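Local coordinates for adenylosuccinate lyase (Francisella tularensis subsp. tularensis, PDB 5HW2) that cleaves adenylosuccinate to AMP and fumarate in purine biosynthesis, and probably also releases fumarate from the succinylated aminoimidazole-carboxamide ribotide, at the potassium ion site. Numbering follows the deposited sequence.

The potassium ion site. Residues 93, 95-96, 179, 181-183, 185, 210-213, 300. With K (potassium ion), chain B.
In this member of the fumarase/aspartase (lyase 1) superfamily, the potassium ion is held by three stretches of one chain: Asp96 in the first turn of helix 94-132, the loop residues Gln179, Ser181 and Gly182, and the loop pair Thr211 and Gln212. Six protein oxygens surround it in near-octahedral order, and waters could add to them. Three are side-chain atoms, the Ser181 hydroxyl OG at 2.8 Å from K, the Gln179 amide oxygen OE1 and the Asp96 carboxylate oxygen OD1; the others are the backbone O atoms of Gly182, Thr211 and Gln212, the last being the longest bond, at 3.1 Å from K. Asp96 divides its carboxylate between two tasks. With CG anti to its own carbonyl carbon (chi1 -71°), OD1 points at the ion while OD2 accepts the N-H of Thr93 at 2.8 Å, met from above the carboxylate plane, which fixes the group's rotation. Its charge would partly offset that of K. Gln179 has CG between backbone N and carbonyl carbon (chi1 59°) and then runs extended, bringing OE1 to the ion; its NE2 donates to Ser95 O at 2.7 Å, almost in the amide plane but above the carbonyl plane of the acceptor, thereby setting which end of the amide faces K. Ser181 OG also pairs with Ser210 OG at 2.8 Å. Behind the Thr211 carbonyl, OG1 donates to Glu300 O at 2.7 Å and receives the N-H of Val213, bracing the loop. Gln212 turns its side chain away, CG anti to the backbone N (chi1 173°), and its NE2 donates to Ala183 O from above that carbonyl's plane, tying the two loops together.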
loop_
_atom_site.group_PDB
_atom_site.type_symbol
_atom_site.label_atom_id
_atom_site.label_comp_id
_atom_site.label_asym_id
_atom_site.label_seq_id
_atom_site.Cartn_x
_atom_site.Cartn_y
_atom_site.Cartn_z
ATOM N N THR A 93 5.849 -24.300 -23.899
ATOM C CA THR A 93 4.518 -23.971 -23.419
ATOM C C THR A 93 4.222 -22.509 -23.749
ATOM O O THR A 93 5.065 -21.787 -24.286
ATOM C CB THR A 93 4.393 -24.240 -21.919
ATOM O OG1 THR A 93 3.016 -24.161 -21.532
ATOM C CG2 THR A 93 5.190 -23.217 -21.125
ATOM N N SER A 95 3.638 -19.815 -21.712
ATOM C CA SER A 95 4.402 -18.852 -20.927
ATOM C C SER A 95 5.889 -18.847 -21.261
ATOM O O SER A 95 6.585 -17.903 -20.869
ATOM C CB SER A 95 4.206 -19.120 -19.436
ATOM O OG SER A 95 2.892 -18.774 -19.036
ATOM N N ASP A 96 6.396 -19.870 -21.956
ATOM C CA ASP A 96 7.755 -19.784 -22.480
ATOM C C ASP A 96 7.889 -18.602 -23.430
ATOM O O ASP A 96 8.897 -17.886 -23.408
ATOM C CB ASP A 96 8.137 -21.083 -23.194
ATOM C CG ASP A 96 8.353 -22.237 -22.235
ATOM O OD1 ASP A 96 8.741 -21.988 -21.076
ATOM O OD2 ASP A 96 8.137 -23.396 -22.649
ATOM N N GLN A 179 12.869 -18.309 -20.416
ATOM C CA GLN A 179 12.539 -19.680 -20.052
ATOM C C GLN A 179 12.096 -20.451 -21.287
ATOM O O GLN A 179 11.207 -20.009 -22.021
ATOM C CB GLN A 179 11.453 -19.731 -18.966
ATOM C CG GLN A 179 10.135 -19.063 -19.329
ATOM C CD GLN A 179 9.003 -19.480 -18.411
ATOM O OE1 GLN A 179 9.219 -20.172 -17.416
ATOM N NE2 GLN A 179 7.787 -19.064 -18.744
ATOM N N SER A 181 11.845 -23.987 -20.597
ATOM C CA SER A 181 11.850 -25.230 -19.838
ATOM C C SER A 181 10.608 -26.086 -20.057
ATOM O O SER A 181 10.583 -27.234 -19.601
ATOM C CB SER A 181 12.005 -24.921 -18.349
ATOM O OG SER A 181 10.971 -24.065 -17.896
ATOM N N GLY A 182 9.588 -25.572 -20.724
ATOM C CA GLY A 182 8.424 -26.368 -21.044
ATOM C C GLY A 182 7.257 -26.133 -20.106
ATOM O O GLY A 182 7.145 -25.105 -19.436
ATOM N N ALA A 183 6.380 -27.139 -20.054
ATOM C CA ALA A 183 5.084 -26.995 -19.395
ATOM C C ALA A 183 5.231 -26.575 -17.938
ATOM O O ALA A 183 4.754 -25.511 -17.536
ATOM C CB ALA A 183 4.295 -28.302 -19.504
ATOM N N GLY A 185 8.394 -26.650 -16.403
ATOM C CA GLY A 185 9.825 -26.583 -16.196
ATOM C C GLY A 185 10.516 -27.924 -16.197
ATOM O O GLY A 185 11.645 -28.029 -15.708
ATOM N N SER A 210 12.753 -22.305 -13.148
ATOM C CA SER A 210 11.520 -21.728 -13.657
ATOM C C SER A 210 10.406 -22.757 -13.548
ATOM O O SER A 210 10.625 -23.949 -13.788
ATOM C CB SER A 210 11.676 -21.272 -15.111
ATOM O OG SER A 210 11.985 -22.361 -15.964
ATOM N N THR A 211 9.217 -22.297 -13.171
ATOM C CA THR A 211 8.050 -23.168 -13.159
ATOM C C THR A 211 7.420 -23.161 -14.545
ATOM O O THR A 211 8.135 -23.208 -15.550
ATOM C CB THR A 211 7.044 -22.722 -12.095
ATOM O OG1 THR A 211 6.557 -21.412 -12.412
ATOM C CG2 THR A 211 7.697 -22.698 -10.720
ATOM N N GLN A 212 6.091 -23.105 -14.620
ATOM C CA GLN A 212 5.465 -22.859 -15.914
ATOM C C GLN A 212 5.789 -21.457 -16.408
ATOM O O GLN A 212 5.985 -21.242 -17.610
ATOM C CB GLN A 212 3.954 -23.067 -15.828
ATOM C CG GLN A 212 3.208 -22.660 -17.090
ATOM C CD GLN A 212 2.077 -23.609 -17.437
ATOM O OE1 GLN A 212 1.011 -23.188 -17.885
ATOM N NE2 GLN A 212 2.310 -24.902 -17.241
ATOM N N VAL A 213 5.876 -20.498 -15.489
ATOM C CA VAL A 213 6.169 -19.111 -15.825
ATOM C C VAL A 213 7.532 -18.734 -15.264
ATOM O O VAL A 213 8.191 -19.542 -14.600
ATOM C CB VAL A 213 5.079 -18.172 -15.281
ATOM C CG1 VAL A 213 3.718 -18.568 -15.821
ATOM C CG2 VAL A 213 5.080 -18.199 -13.765
ATOM N N GLU A 300 2.842 -24.344 -10.156
ATOM C CA GLU A 300 3.724 -24.032 -11.271
ATOM C C GLU A 300 3.265 -22.818 -12.066
ATOM O O GLU A 300 4.069 -22.264 -12.823
ATOM C CB GLU A 300 3.858 -25.250 -12.190
ATOM C CG GLU A 300 4.790 -26.336 -11.651
ATOM C CD GLU A 300 4.351 -26.885 -10.303
ATOM O OE1 GLU A 300 3.151 -27.194 -10.145
ATOM O OE2 GLU A 300 5.202 -26.994 -9.396
HETATM K K K B . 8.536 -22.828 -18.294
#